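Local coordinates for protein mannosephosphate isomerase, putative (Archaeoglobus fulgidus, PDB 1ZX5) that probably catalyses the interconversion of D-mannose 6-phosphate and D-fructose 6-phosphate as a zinc-dependent type I mannose-6-phosphate isomerase of cupin architecture, at residues Glu38-Ser43 with Leu86-Asp91; Ser119-Phe124 with Leu181-Val186; Glu135-Glu140 with Leu208-Val213. One frame throughout, in Å; residues are numbered along the deposited sequence. Where two conformers were deposited one is given.

Contact 1 (Glu38-Ser43 with Leu86-Asp91); sequences ESWEFS and LVRLID
Glu38 and Arg88 form a salt bridge across two antiparallel strands, Arg88 NH1 reaching Glu38 OE1 at 3.0 Å. The same oxygen accepts from Trp40 NE1 at 2.8 Å, and this indole bond is the straighter of the two (161° against 146°). The two donors come from opposite faces of the carboxylate plane: the indole N-H on the anti side of OE1, the guanidinium from above the plane. Glu38 OE2 is taken by Arg18 in a second salt bridge. Arg88 runs alongside Trp40. Arg88 CD lies over the five-membered ring of Trp40, 3.6 Å from its centroid in a CH-pi contact, and the bend at chi3 (-80°) turns NE out of the line of the aliphatic chain. Leu86 covers the six-membered ring on that same face with CD2, and its CD1 bridges Trp40 CE3 and Ser43 CB. Ile90 CD1 packs on Glu38 CG at 3.7 Å. On the other side of the sheet, Ser39 OG donates to Glu41 OE2 at 2.6 Å, an oxygen also paired with Lys29; Leu89 packs CB to CB against Ser39. Between the backbones, Ser39 and Leu89 exchange a pair of N-H to O bonds, and Glu41 N donates to Val87 O. Beyond that point a water accepts from Val87 N and donates to Glu41 O. Strands 36-41 and 85-92 are neighbours in the large antiparallel sheet of the cupin-related catalytic region, with strand 15-17 outside 36-41. The residue types suit this mixed polar and apolar interior: arginine supplies methylenes for the indole and a cation for the acid, while tryptophan offers an apolar face and one N-H. Gripped by two donors at OE1 and a second arginine at OE2, the buried carboxylate of Glu38 would be expected to stay ionised.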
ATOM      1  N   GLU A  38       1.708  10.503  -4.064  1.00 24.01           N
ATOM      2  CA  GLU A  38       1.040   9.203  -4.115  1.00 24.68           C
ATOM      3  C   GLU A  38       0.583   8.836  -5.511  1.00 24.36           C
ATOM      4  O   GLU A  38       0.240   9.698  -6.308  1.00 24.61           O
ATOM      5  CB  GLU A  38      -0.169   9.157  -3.164  1.00 24.28           C
ATOM      6  CG  GLU A  38       0.089   9.842  -1.808  1.00 26.05           C
ATOM      7  CD  GLU A  38      -1.056   9.698  -0.824  1.00 27.63           C
ATOM      8  OE1 GLU A  38      -1.919   8.801  -1.015  1.00 30.20           O
ATOM      9  OE2 GLU A  38      -1.086  10.495   0.144  1.00 31.86           O
ATOM     10  N   SER A  39       0.595   7.538  -5.793  1.00 24.25           N
ATOM     11  CA  SER A  39      -0.084   6.970  -6.943  1.00 24.06           C
ATOM     12  C   SER A  39      -0.938   5.822  -6.448  1.00 23.95           C
ATOM     13  O   SER A  39      -0.408   4.887  -5.859  1.00 24.53           O
ATOM     14  CB  SER A  39       0.918   6.419  -7.959  1.00 23.31           C
ATOM     15  OG  SER A  39       0.211   5.705  -8.951  1.00 21.45           O
ATOM     16  N   TRP A  40      -2.242   5.893  -6.707  1.00 23.97           N
ATOM     17  CA  TRP A  40      -3.203   4.900  -6.250  1.00 24.26           C
ATOM     18  C   TRP A  40      -3.416   3.891  -7.368  1.00 25.17           C
ATOM     19  O   TRP A  40      -3.868   4.242  -8.463  1.00 25.20           O
ATOM     20  CB  TRP A  40      -4.525   5.577  -5.838  1.00 24.44           C
ATOM     21  CG  TRP A  40      -4.426   6.421  -4.553  1.00 24.41           C
ATOM     22  CD1 TRP A  40      -3.316   7.079  -4.077  1.00 23.64           C
ATOM     23  CD2 TRP A  40      -5.483   6.702  -3.616  1.00 24.53           C
ATOM     24  NE1 TRP A  40      -3.617   7.734  -2.903  1.00 24.21           N
ATOM     25  CE2 TRP A  40      -4.933   7.517  -2.593  1.00 23.89           C
ATOM     26  CE3 TRP A  40      -6.838   6.339  -3.537  1.00 24.71           C
ATOM     27  CZ2 TRP A  40      -5.692   7.976  -1.504  1.00 24.53           C
ATOM     28  CZ3 TRP A  40      -7.592   6.793  -2.450  1.00 24.22           C
ATOM     29  CH2 TRP A  40      -7.017   7.605  -1.452  1.00 24.38           C
ATOM     30  N   GLU A  41      -3.047   2.640  -7.099  1.00 25.53           N
ATOM     31  CA  GLU A  41      -3.024   1.603  -8.118  1.00 25.48           C
ATOM     32  C   GLU A  41      -4.224   0.682  -7.932  1.00 25.71           C
ATOM     33  O   GLU A  41      -4.290  -0.060  -6.958  1.00 25.88           O
ATOM     34  CB  GLU A  41      -1.714   0.805  -8.025  1.00 25.55           C
ATOM     35  CG  GLU A  41      -0.427   1.658  -7.996  1.00 25.65           C
ATOM     36  CD  GLU A  41       0.017   2.109  -9.385  1.00 27.44           C
ATOM     37  OE1 GLU A  41      -0.140   1.341 -10.347  1.00 29.67           O
ATOM     38  OE2 GLU A  41       0.534   3.230  -9.531  1.00 27.28           O
ATOM     39  N   PHE A  42      -5.164   0.729  -8.879  1.00 25.71           N
ATOM     40  CA  PHE A  42      -6.407  -0.060  -8.834  1.00 26.07           C
ATOM     41  C   PHE A  42      -7.245   0.267  -7.615  1.00 26.60           C
ATOM     42  O   PHE A  42      -7.824  -0.614  -6.983  1.00 26.82           O
ATOM     43  CB  PHE A  42      -6.126  -1.571  -8.982  1.00 25.63           C
ATOM     44  CG  PHE A  42      -5.423  -1.896 -10.255  1.00 25.93           C
ATOM     45  CD1 PHE A  42      -6.101  -1.809 -11.476  1.00 24.74           C
ATOM     46  CD2 PHE A  42      -4.065  -2.208 -10.256  1.00 25.75           C
ATOM     47  CE1 PHE A  42      -5.446  -2.074 -12.687  1.00 24.08           C
ATOM     48  CE2 PHE A  42      -3.402  -2.486 -11.453  1.00 26.93           C
ATOM     49  CZ  PHE A  42      -4.097  -2.415 -12.673  1.00 25.02           C
ATOM     50  N   SER A  43      -7.307   1.561  -7.298  1.00 27.27           N
ATOM     51  CA  SER A  43      -8.117   2.041  -6.198  1.00 27.48           C
ATOM     52  C   SER A  43      -9.599   1.837  -6.475  1.00 27.88           C
ATOM     53  O   SER A  43     -10.116   2.301  -7.494  1.00 26.93           O
ATOM     54  CB  SER A  43      -7.851   3.518  -5.942  1.00 27.19           C
ATOM     55  OG  SER A  43      -8.886   4.068  -5.137  1.00 27.69           O
ATOM     56  N   LEU A  86      -6.222  -1.207  -0.580  1.00 25.04           N
ATOM     57  CA  LEU A  86      -5.809  -0.038  -1.331  1.00 25.12           C
ATOM     58  C   LEU A  86      -4.295  -0.119  -1.518  1.00 25.21           C
ATOM     59  O   LEU A  86      -3.548  -0.318  -0.551  1.00 25.61           O
ATOM     60  CB  LEU A  86      -6.207   1.260  -0.598  1.00 24.74           C
ATOM     61  CG  LEU A  86      -5.693   2.600  -1.158  1.00 24.60           C
ATOM     62  CD1 LEU A  86      -6.117   2.841  -2.613  1.00 23.44           C
ATOM     63  CD2 LEU A  86      -6.173   3.747  -0.296  1.00 25.11           C
ATOM     64  N   VAL A  87      -3.850   0.028  -2.764  1.00 25.18           N
ATOM     65  CA  VAL A  87      -2.440  -0.065  -3.093  1.00 24.44           C
ATOM     66  C   VAL A  87      -1.962   1.304  -3.531  1.00 24.88           C
ATOM     67  O   VAL A  87      -2.543   1.907  -4.435  1.00 24.47           O
ATOM     68  CB  VAL A  87      -2.168  -1.124  -4.218  1.00 24.64           C
ATOM     69  CG1 VAL A  87      -0.695  -1.205  -4.526  1.00 22.68           C
ATOM     70  CG2 VAL A  87      -2.697  -2.499  -3.808  1.00 23.38           C
ATOM     71  N   ARG A  88      -0.902   1.790  -2.886  1.00 25.25           N
ATOM     72  CA  ARG A  88      -0.364   3.104  -3.166  1.00 26.10           C
ATOM     73  C   ARG A  88       1.152   3.105  -3.242  1.00 26.47           C
ATOM     74  O   ARG A  88       1.808   2.546  -2.364  1.00 27.03           O
ATOM     75  CB  ARG A  88      -0.766   4.070  -2.063  1.00 26.47           C
ATOM     76  CG  ARG A  88      -2.246   4.301  -1.972  1.00 28.69           C
ATOM     77  CD  ARG A  88      -2.528   5.394  -0.990  1.00 33.23           C
ATOM     78  NE  ARG A  88      -2.495   4.934   0.387  1.00 36.37           N
ATOM     79  CZ  ARG A  88      -2.627   5.743   1.434  1.00 40.99           C
ATOM     80  NH1 ARG A  88      -2.777   7.057   1.260  1.00 41.06           N
ATOM     81  NH2 ARG A  88      -2.607   5.240   2.661  1.00 43.24           N
ATOM     82  N   LEU A  89       1.697   3.734  -4.286  1.00 25.93           N
ATOM     83  CA  LEU A  89       3.075   4.200  -4.260  1.00 25.92           C
ATOM     84  C   LEU A  89       3.093   5.502  -3.470  1.00 26.23           C
ATOM     85  O   LEU A  89       2.229   6.370  -3.687  1.00 25.73           O
ATOM     86  CB  LEU A  89       3.623   4.431  -5.678  1.00 25.61           C
ATOM     87  CG  LEU A  89       3.681   3.204  -6.598  1.00 26.80           C
ATOM     88  CD1 LEU A  89       4.115   3.621  -7.998  1.00 26.63           C
ATOM     89  CD2 LEU A  89       4.614   2.147  -6.007  1.00 25.83           C
ATOM     90  N   ILE A  90       4.060   5.624  -2.555  1.00 26.09           N
ATOM     91  CA  ILE A  90       4.198   6.809  -1.687  1.00 26.29           C
ATOM     92  C   ILE A  90       5.627   7.335  -1.780  1.00 26.14           C
ATOM     93  O   ILE A  90       6.584   6.594  -1.568  1.00 26.13           O
ATOM     94  CB  ILE A  90       3.897   6.486  -0.187  1.00 26.59           C
ATOM     95  CG1 ILE A  90       2.506   5.857   0.004  1.00 26.10           C
ATOM     96  CG2 ILE A  90       4.150   7.725   0.737  1.00 26.38           C
ATOM     97  CD1 ILE A  90       1.362   6.806  -0.112  1.00 28.23           C
ATOM     98  N   ASP A  91       5.762   8.616  -2.097  1.00 26.40           N
ATOM     99  CA  ASP A  91       7.061   9.268  -2.127  1.00 26.74           C
ATOM    100  C   ASP A  91       7.142  10.247  -0.961  1.00 27.03           C
ATOM    101  O   ASP A  91       6.809  11.432  -1.101  1.00 26.89           O
ATOM    102  CB  ASP A  91       7.291   9.981  -3.467  1.00 26.69           C
ATOM    103  CG  ASP A  91       8.692  10.577  -3.582  1.00 27.92           C
ATOM    104  OD1 ASP A  91       9.585  10.139  -2.821  1.00 27.66           O
ATOM    105  OD2 ASP A  91       8.904  11.488  -4.430  1.00 28.81           O
TER
HETATM  106  O   HOH W   1      -5.784  -0.680  -4.778  1.00 20.54           O

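Contact 2 (Ser119-Phe124 with Leu181-Val186); sequences SAWLVF and LRVLEV
Trp121 and Glu185 each set CG anti to the carbonyl carbon, beside the backbone N (chi1 -75° and -60°). Facing each other on neighbouring antiparallel strands, the two side chains lie side by side and point the same way. Glu185 has two conformers; in the one described it continues extended, and its carboxylate stacks on the indole with the planes only 19° apart. In this conformer Glu185 CG sits over the five-membered ring of Trp121, 3.7 Å from its centroid, while Glu185 OE2 lies farther out, 3.5 Å from Trp121 CE2. Trp121 NE1 is close to its OE1, but the angle is too poor for a hydrogen bond. Val183 CG2 meets Trp121 CB at 3.8 Å, and beyond it Leu181 CD1 touches Val123 CG1, branched chains filling the same face. Across the sheet Leu122 and Leu184 pair CB to CB, and Phe124, just past the end of the strand, rests CE2 3.6 Å from Leu184 CB. Paired bonds join Ala120 with Val186 and Leu122 with Leu184, and Phe124 N donates to Arg182 O. This is a central antiparallel pair of the cupin-type sheet; its leucine side suits packing against a second sheet, where Val294 of strand 291-298 touches both Leu122 and Leu184. Within its own sheet the pair is flanked by strand 167-170 beside 119-123 and by strand 85-92 beside 181-188, and His176 meets the Trp121 ring.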
ATOM      1  N   SER A 119      -1.558  -2.123   7.423  1.00 30.68           N
ATOM      2  CA  SER A 119      -0.793  -2.004   6.189  1.00 31.17           C
ATOM      3  C   SER A 119       0.554  -2.712   6.185  1.00 30.78           C
ATOM      4  O   SER A 119       1.187  -2.926   7.229  1.00 30.95           O
ATOM      5  CB  SER A 119      -0.616  -0.536   5.805  1.00 31.89           C
ATOM      6  OG  SER A 119       0.136   0.118   6.789  1.00 36.27           O
ATOM      7  N   ALA A 120       0.961  -3.097   4.980  1.00 29.91           N
ATOM      8  CA  ALA A 120       2.248  -3.682   4.722  1.00 29.22           C
ATOM      9  C   ALA A 120       3.010  -2.731   3.785  1.00 29.27           C
ATOM     10  O   ALA A 120       2.472  -2.248   2.789  1.00 29.16           O
ATOM     11  CB  ALA A 120       2.080  -5.071   4.110  1.00 28.65           C
ATOM     12  N   TRP A 121       4.261  -2.458   4.131  1.00 29.44           N
ATOM     13  CA  TRP A 121       5.105  -1.506   3.412  1.00 29.29           C
ATOM     14  C   TRP A 121       6.234  -2.266   2.756  1.00 28.45           C
ATOM     15  O   TRP A 121       6.815  -3.153   3.369  1.00 28.23           O
ATOM     16  CB  TRP A 121       5.737  -0.525   4.402  1.00 30.66           C
ATOM     17  CG  TRP A 121       4.839   0.542   4.954  1.00 32.01           C
ATOM     18  CD1 TRP A 121       3.471   0.587   4.919  1.00 33.57           C
ATOM     19  CD2 TRP A 121       5.263   1.717   5.656  1.00 34.77           C
ATOM     20  NE1 TRP A 121       3.019   1.732   5.532  1.00 35.48           N
ATOM     21  CE2 TRP A 121       4.100   2.445   5.992  1.00 35.97           C
ATOM     22  CE3 TRP A 121       6.522   2.227   6.036  1.00 35.14           C
ATOM     23  CZ2 TRP A 121       4.154   3.663   6.700  1.00 35.69           C
ATOM     24  CZ3 TRP A 121       6.576   3.444   6.739  1.00 34.53           C
ATOM     25  CH2 TRP A 121       5.401   4.145   7.061  1.00 34.01           C
ATOM     26  N   LEU A 122       6.522  -1.923   1.505  1.00 27.67           N
ATOM     27  CA  LEU A 122       7.712  -2.379   0.805  1.00 26.54           C
ATOM     28  C   LEU A 122       8.468  -1.137   0.348  1.00 26.96           C
ATOM     29  O   LEU A 122       7.971  -0.330  -0.438  1.00 27.25           O
ATOM     30  CB  LEU A 122       7.367  -3.272  -0.392  1.00 26.22           C
ATOM     31  CG  LEU A 122       8.573  -3.827  -1.175  1.00 25.79           C
ATOM     32  CD1 LEU A 122       9.330  -4.928  -0.395  1.00 22.13           C
ATOM     33  CD2 LEU A 122       8.136  -4.326  -2.557  1.00 24.85           C
ATOM     34  N   VAL A 123       9.675  -1.000   0.865  1.00 26.76           N
ATOM     35  CA  VAL A 123      10.498   0.180   0.675  1.00 26.49           C
ATOM     36  C   VAL A 123      11.385  -0.040  -0.559  1.00 26.26           C
ATOM     37  O   VAL A 123      11.779  -1.166  -0.842  1.00 25.74           O
ATOM     38  CB  VAL A 123      11.325   0.387   1.979  1.00 27.36           C
ATOM     39  CG1 VAL A 123      12.554   1.229   1.763  1.00 28.34           C
ATOM     40  CG2 VAL A 123      10.432   0.925   3.120  1.00 25.17           C
ATOM     41  N   PHE A 124      11.693   1.026  -1.294  1.00 25.62           N
ATOM     42  CA  PHE A 124      12.470   0.901  -2.526  1.00 25.15           C
ATOM     43  C   PHE A 124      13.851   1.519  -2.473  1.00 25.19           C
ATOM     44  O   PHE A 124      14.622   1.363  -3.404  1.00 26.01           O
ATOM     45  CB  PHE A 124      11.693   1.471  -3.726  1.00 24.91           C
ATOM     46  CG  PHE A 124      10.456   0.693  -4.055  1.00 23.81           C
ATOM     47  CD1 PHE A 124      10.543  -0.645  -4.452  1.00 24.50           C
ATOM     48  CD2 PHE A 124       9.209   1.273  -3.929  1.00 23.36           C
ATOM     49  CE1 PHE A 124       9.401  -1.390  -4.731  1.00 23.94           C
ATOM     50  CE2 PHE A 124       8.058   0.549  -4.226  1.00 25.25           C
ATOM     51  CZ  PHE A 124       8.156  -0.788  -4.632  1.00 24.51           C
ATOM     52  N   LEU A 181      11.839   8.595   1.795  1.00 24.18           N
ATOM     53  CA  LEU A 181      11.466   7.196   1.693  1.00 24.60           C
ATOM     54  C   LEU A 181      10.481   6.946   0.558  1.00 24.96           C
ATOM     55  O   LEU A 181       9.415   7.575   0.504  1.00 24.90           O
ATOM     56  CB  LEU A 181      10.852   6.729   3.018  1.00 24.47           C
ATOM     57  CG  LEU A 181      10.777   5.223   3.266  1.00 24.18           C
ATOM     58  CD1 LEU A 181      12.165   4.634   3.542  1.00 22.07           C
ATOM     59  CD2 LEU A 181       9.810   4.943   4.417  1.00 24.26           C
ATOM     60  N   ARG A 182      10.852   6.024  -0.336  1.00 25.01           N
ATOM     61  CA  ARG A 182      10.005   5.596  -1.448  1.00 25.75           C
ATOM     62  C   ARG A 182       9.454   4.225  -1.107  1.00 26.49           C
ATOM     63  O   ARG A 182      10.209   3.309  -0.795  1.00 25.80           O
ATOM     64  CB  ARG A 182      10.815   5.501  -2.739  1.00 25.49           C
ATOM     65  CG  ARG A 182      11.447   6.813  -3.151  1.00 25.74           C
ATOM     66  CD  ARG A 182      12.495   6.582  -4.200  1.00 24.20           C
ATOM     67  NE  ARG A 182      13.059   7.844  -4.654  1.00 26.92           N
ATOM     68  CZ  ARG A 182      14.001   7.951  -5.593  1.00 28.92           C
ATOM     69  NH1 ARG A 182      14.500   6.868  -6.177  1.00 27.23           N
ATOM     70  NH2 ARG A 182      14.449   9.143  -5.950  1.00 27.57           N
ATOM     71  N   VAL A 183       8.136   4.078  -1.183  1.00 27.42           N
ATOM     72  CA  VAL A 183       7.501   2.903  -0.589  1.00 28.52           C
ATOM     73  C   VAL A 183       6.213   2.515  -1.329  1.00 28.96           C
ATOM     74  O   VAL A 183       5.480   3.374  -1.861  1.00 29.73           O
ATOM     75  CB  VAL A 183       7.329   3.097   0.988  1.00 28.87           C
ATOM     76  CG1 VAL A 183       6.778   4.455   1.321  1.00 29.19           C
ATOM     77  CG2 VAL A 183       6.476   2.003   1.634  1.00 30.00           C
ATOM     78  N   LEU A 184       5.993   1.207  -1.425  1.00 28.88           N
ATOM     79  CA  LEU A 184       4.724   0.650  -1.840  1.00 28.30           C
ATOM     80  C   LEU A 184       3.963   0.299  -0.566  1.00 27.91           C
ATOM     81  O   LEU A 184       4.457  -0.486   0.252  1.00 27.64           O
ATOM     82  CB  LEU A 184       4.981  -0.606  -2.676  1.00 28.91           C
ATOM     83  CG  LEU A 184       3.785  -1.459  -3.133  1.00 30.14           C
ATOM     84  CD1 LEU A 184       2.874  -0.656  -4.058  1.00 32.08           C
ATOM     85  CD2 LEU A 184       4.261  -2.707  -3.837  1.00 29.38           C
ATOM     86  N   GLU A 185       2.765   0.860  -0.395  0.50 27.31           N
ATOM     87  CA  GLU A 185       1.954   0.606   0.806  0.50 27.05           C
ATOM     88  C   GLU A 185       0.638  -0.097   0.465  0.50 27.31           C
ATOM     89  O   GLU A 185      -0.247   0.488  -0.170  0.50 27.54           O
ATOM     90  CB  GLU A 185       1.703   1.915   1.606  0.50 26.92           C
ATOM     91  CG  GLU A 185       2.992   2.586   2.091  0.50 25.49           C
ATOM     92  CD  GLU A 185       2.806   3.797   3.009  0.50 26.39           C
ATOM     93  OE1 GLU A 185       1.696   4.018   3.552  0.50 23.91           O
ATOM     94  OE2 GLU A 185       3.807   4.527   3.196  0.50 22.69           O
ATOM     95  N   VAL A 186       0.517  -1.355   0.882  1.00 27.28           N
ATOM     96  CA  VAL A 186      -0.703  -2.113   0.680  1.00 26.90           C
ATOM     97  C   VAL A 186      -1.460  -2.056   2.000  1.00 27.17           C
ATOM     98  O   VAL A 186      -0.949  -2.506   3.032  1.00 26.94           O
ATOM     99  CB  VAL A 186      -0.427  -3.589   0.272  1.00 27.24           C
ATOM    100  CG1 VAL A 186      -1.750  -4.318  -0.017  1.00 25.82           C
ATOM    101  CG2 VAL A 186       0.500  -3.644  -0.931  1.00 26.21           C
TER

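Contact 3 (Glu135-Glu140 with Leu208-Val213); sequences EDVKIE and LNTKKV
Asp136 and Lys212 cross at about a right angle, and it is the lysine's backbone rather than its ammonium that the acid engages. Lys212 N points almost straight at Asp136 OD1, at 2.8 Å and 174°. Glu135 and Lys212 instead lie side by side, pointing the same way; the fully extended lysine lays its methylenes beside the glutamate, but Glu135 OE2 and Lys212 NZ, 4.3 Å apart, are too distant for a salt bridge. Such long, charged chains suit this exposed margin. Farther in, Val137 and Thr210 cross obliquely, Val137 CG2 lying 3.9 Å from Thr210 CB, while Val137 N donates to Thr210 O at 3.0 Å. Thr210 turns CG2 to Ile139 CG1, the two side chains nearly perpendicular, and Ile139 CD1 reaches Leu208 CD2 at 4.1 Å. Valine, threonine and isoleucine thus supply compact methyl groups for a small apolar patch with Leu208, behind the charged outer residues. An Asx turn, Asn209 OD1 accepting from Lys211 N, shapes segment 208-213. Residues 135-138 lead into helix 139-146, with Lys138 at its N-cap position, and residues 208-213 follow helix 201-207. Leu142 of the first helix packs on Val137 and Leu208, while Trp201 and Lys205 of the second touch Ile139.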
ATOM      1  N   GLU A 135      10.256   4.040  23.622  1.00 35.33           N
ATOM      2  CA  GLU A 135      10.015   3.862  25.056  1.00 36.00           C
ATOM      3  C   GLU A 135       8.547   4.159  25.355  1.00 35.58           C
ATOM      4  O   GLU A 135       7.878   4.809  24.555  1.00 35.34           O
ATOM      5  CB  GLU A 135      10.911   4.790  25.899  1.00 36.29           C
ATOM      6  CG  GLU A 135      12.438   4.536  25.790  1.00 39.41           C
ATOM      7  CD  GLU A 135      12.893   3.135  26.261  1.00 42.62           C
ATOM      8  OE1 GLU A 135      12.320   2.593  27.241  1.00 43.98           O
ATOM      9  OE2 GLU A 135      13.843   2.582  25.652  1.00 43.92           O
ATOM     10  N   ASP A 136       8.051   3.681  26.499  1.00 35.30           N
ATOM     11  CA  ASP A 136       6.731   4.069  27.010  1.00 35.07           C
ATOM     12  C   ASP A 136       6.617   5.593  27.087  1.00 35.06           C
ATOM     13  O   ASP A 136       7.565   6.275  27.476  1.00 34.95           O
ATOM     14  CB  ASP A 136       6.493   3.490  28.406  1.00 35.02           C
ATOM     15  CG  ASP A 136       6.247   1.984  28.405  1.00 35.24           C
ATOM     16  OD1 ASP A 136       6.277   1.337  27.336  1.00 34.26           O
ATOM     17  OD2 ASP A 136       6.017   1.439  29.505  1.00 36.30           O
ATOM     18  N   VAL A 137       5.466   6.125  26.694  1.00 35.11           N
ATOM     19  CA  VAL A 137       5.208   7.565  26.787  1.00 34.98           C
ATOM     20  C   VAL A 137       3.872   7.802  27.481  1.00 35.39           C
ATOM     21  O   VAL A 137       3.022   6.913  27.529  1.00 35.28           O
ATOM     22  CB  VAL A 137       5.228   8.291  25.386  1.00 35.00           C
ATOM     23  CG1 VAL A 137       6.600   8.193  24.730  1.00 34.26           C
ATOM     24  CG2 VAL A 137       4.135   7.764  24.459  1.00 33.83           C
ATOM     25  N   LYS A 138       3.698   8.999  28.029  1.00 36.07           N
ATOM     26  CA  LYS A 138       2.427   9.396  28.613  1.00 37.08           C
ATOM     27  C   LYS A 138       1.718  10.364  27.665  1.00 37.03           C
ATOM     28  O   LYS A 138       2.323  11.316  27.179  1.00 36.74           O
ATOM     29  CB  LYS A 138       2.642  10.048  29.983  1.00 36.81           C
ATOM     30  CG  LYS A 138       3.349   9.165  31.014  1.00 37.80           C
ATOM     31  CD  LYS A 138       3.362   9.853  32.377  1.00 38.75           C
ATOM     32  CE  LYS A 138       4.495   9.348  33.276  1.00 42.71           C
ATOM     33  NZ  LYS A 138       4.142   8.087  34.002  1.00 44.09           N
ATOM     34  N   ILE A 139       0.438  10.111  27.403  1.00 37.76           N
ATOM     35  CA  ILE A 139      -0.378  10.998  26.569  1.00 38.89           C
ATOM     36  C   ILE A 139      -0.205  12.476  26.942  1.00 39.16           C
ATOM     37  O   ILE A 139      -0.031  13.317  26.062  1.00 39.01           O
ATOM     38  CB  ILE A 139      -1.884  10.580  26.577  1.00 38.92           C
ATOM     39  CG1 ILE A 139      -2.187   9.630  25.416  1.00 39.49           C
ATOM     40  CG2 ILE A 139      -2.809  11.797  26.467  1.00 40.38           C
ATOM     41  CD1 ILE A 139      -2.019  10.233  24.007  1.00 38.74           C
ATOM     42  N   GLU A 140      -0.237  12.766  28.244  1.00 39.81           N
ATOM     43  CA  GLU A 140      -0.129  14.130  28.770  1.00 40.82           C
ATOM     44  C   GLU A 140       1.188  14.793  28.392  1.00 40.61           C
ATOM     45  O   GLU A 140       1.223  15.990  28.108  1.00 40.59           O
ATOM     46  CB  GLU A 140      -0.273  14.154  30.304  1.00 41.32           C
ATOM     47  CG  GLU A 140      -1.557  13.537  30.856  1.00 44.45           C
ATOM     48  CD  GLU A 140      -1.525  12.001  30.921  1.00 48.58           C
ATOM     49  OE1 GLU A 140      -0.416  11.404  30.953  1.00 49.18           O
ATOM     50  OE2 GLU A 140      -2.626  11.393  30.940  1.00 50.27           O
ATOM     51  N   LEU A 208      -4.126   5.618  19.981  1.00 28.34           N
ATOM     52  CA  LEU A 208      -2.666   5.538  20.039  1.00 27.61           C
ATOM     53  C   LEU A 208      -2.146   4.498  21.041  1.00 28.25           C
ATOM     54  O   LEU A 208      -2.537   4.497  22.220  1.00 27.90           O
ATOM     55  CB  LEU A 208      -2.052   6.913  20.334  1.00 27.17           C
ATOM     56  CG  LEU A 208      -0.521   6.981  20.410  1.00 26.09           C
ATOM     57  CD1 LEU A 208       0.119   6.630  19.056  1.00 22.96           C
ATOM     58  CD2 LEU A 208      -0.061   8.346  20.924  1.00 25.79           C
ATOM     59  N   ASN A 209      -1.272   3.616  20.551  1.00 28.59           N
ATOM     60  CA  ASN A 209      -0.488   2.728  21.414  1.00 28.77           C
ATOM     61  C   ASN A 209       0.686   3.525  21.995  1.00 29.06           C
ATOM     62  O   ASN A 209       1.624   3.887  21.277  1.00 29.06           O
ATOM     63  CB  ASN A 209      -0.003   1.510  20.611  1.00 28.72           C
ATOM     64  CG  ASN A 209       0.681   0.439  21.478  1.00 28.71           C
ATOM     65  OD1 ASN A 209       1.011   0.661  22.646  1.00 29.62           O
ATOM     66  ND2 ASN A 209       0.911  -0.726  20.884  1.00 28.26           N
ATOM     67  N   THR A 210       0.615   3.809  23.289  1.00 29.66           N
ATOM     68  CA  THR A 210       1.636   4.605  23.972  1.00 30.60           C
ATOM     69  C   THR A 210       2.765   3.761  24.573  1.00 31.26           C
ATOM     70  O   THR A 210       3.694   4.312  25.174  1.00 31.35           O
ATOM     71  CB  THR A 210       1.019   5.481  25.083  1.00 30.94           C
ATOM     72  OG1 THR A 210       0.213   4.665  25.945  1.00 30.87           O
ATOM     73  CG2 THR A 210       0.167   6.616  24.472  1.00 30.69           C
ATOM     74  N   LYS A 211       2.692   2.437  24.397  1.00 31.79           N
ATOM     75  CA  LYS A 211       3.727   1.527  24.897  1.00 32.48           C
ATOM     76  C   LYS A 211       4.910   1.409  23.945  1.00 32.63           C
ATOM     77  O   LYS A 211       4.774   1.580  22.731  1.00 32.16           O
ATOM     78  CB  LYS A 211       3.173   0.111  25.147  1.00 32.62           C
ATOM     79  CG  LYS A 211       2.022   0.008  26.123  1.00 34.74           C
ATOM     80  CD  LYS A 211       2.310   0.752  27.421  1.00 38.45           C
ATOM     81  CE  LYS A 211       1.017   1.152  28.118  1.00 40.87           C
ATOM     82  NZ  LYS A 211       1.276   2.063  29.270  1.00 42.18           N
ATOM     83  N   LYS A 212       6.067   1.092  24.522  1.00 33.09           N
ATOM     84  CA  LYS A 212       7.253   0.712  23.774  1.00 33.74           C
ATOM     85  C   LYS A 212       6.928  -0.432  22.817  1.00 33.63           C
ATOM     86  O   LYS A 212       6.260  -1.402  23.184  1.00 33.63           O
ATOM     87  CB  LYS A 212       8.368   0.292  24.740  1.00 33.70           C
ATOM     88  CG  LYS A 212       9.678  -0.076  24.062  1.00 34.15           C
ATOM     89  CD  LYS A 212      10.734  -0.514  25.078  1.00 35.02           C
ATOM     90  CE  LYS A 212      12.000  -0.972  24.348  1.00 37.70           C
ATOM     91  NZ  LYS A 212      12.998  -1.569  25.291  1.00 39.85           N
ATOM     92  N   VAL A 213       7.381  -0.293  21.579  1.00 33.82           N
ATOM     93  CA  VAL A 213       7.227  -1.346  20.586  1.00 34.04           C
ATOM     94  C   VAL A 213       8.623  -1.816  20.200  1.00 34.56           C
ATOM     95  O   VAL A 213       9.498  -1.002  19.889  1.00 34.27           O
ATOM     96  CB  VAL A 213       6.405  -0.852  19.362  1.00 34.18           C
ATOM     97  CG1 VAL A 213       6.470  -1.834  18.213  1.00 33.19           C
ATOM     98  CG2 VAL A 213       4.958  -0.622  19.767  1.00 33.68           C
TER

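From the N terminus, contact 1 comes first: strand 85-92 returns to strand 36-41, closing a loop whose 42 intervening residues include helix 61-73. Only then does contact 2 open, and strand 181-188 closes it after a 56-residue excursion. Both lie in one antiparallel sheet, joined by probable backbone hydrogen bonds, Ile90 N to Val183 O and Glu185 N to Arg88 O, so strands 36-41, 85-92, 181-188 and 119-123 run consecutively across it. Contact 3 starts inside the second excursion and closes after it, so contacts 2 and 3 cross. It ties the entry to helix 139-146 to the exit of helix 201-207, its centre about 24 Å from that of contact 2.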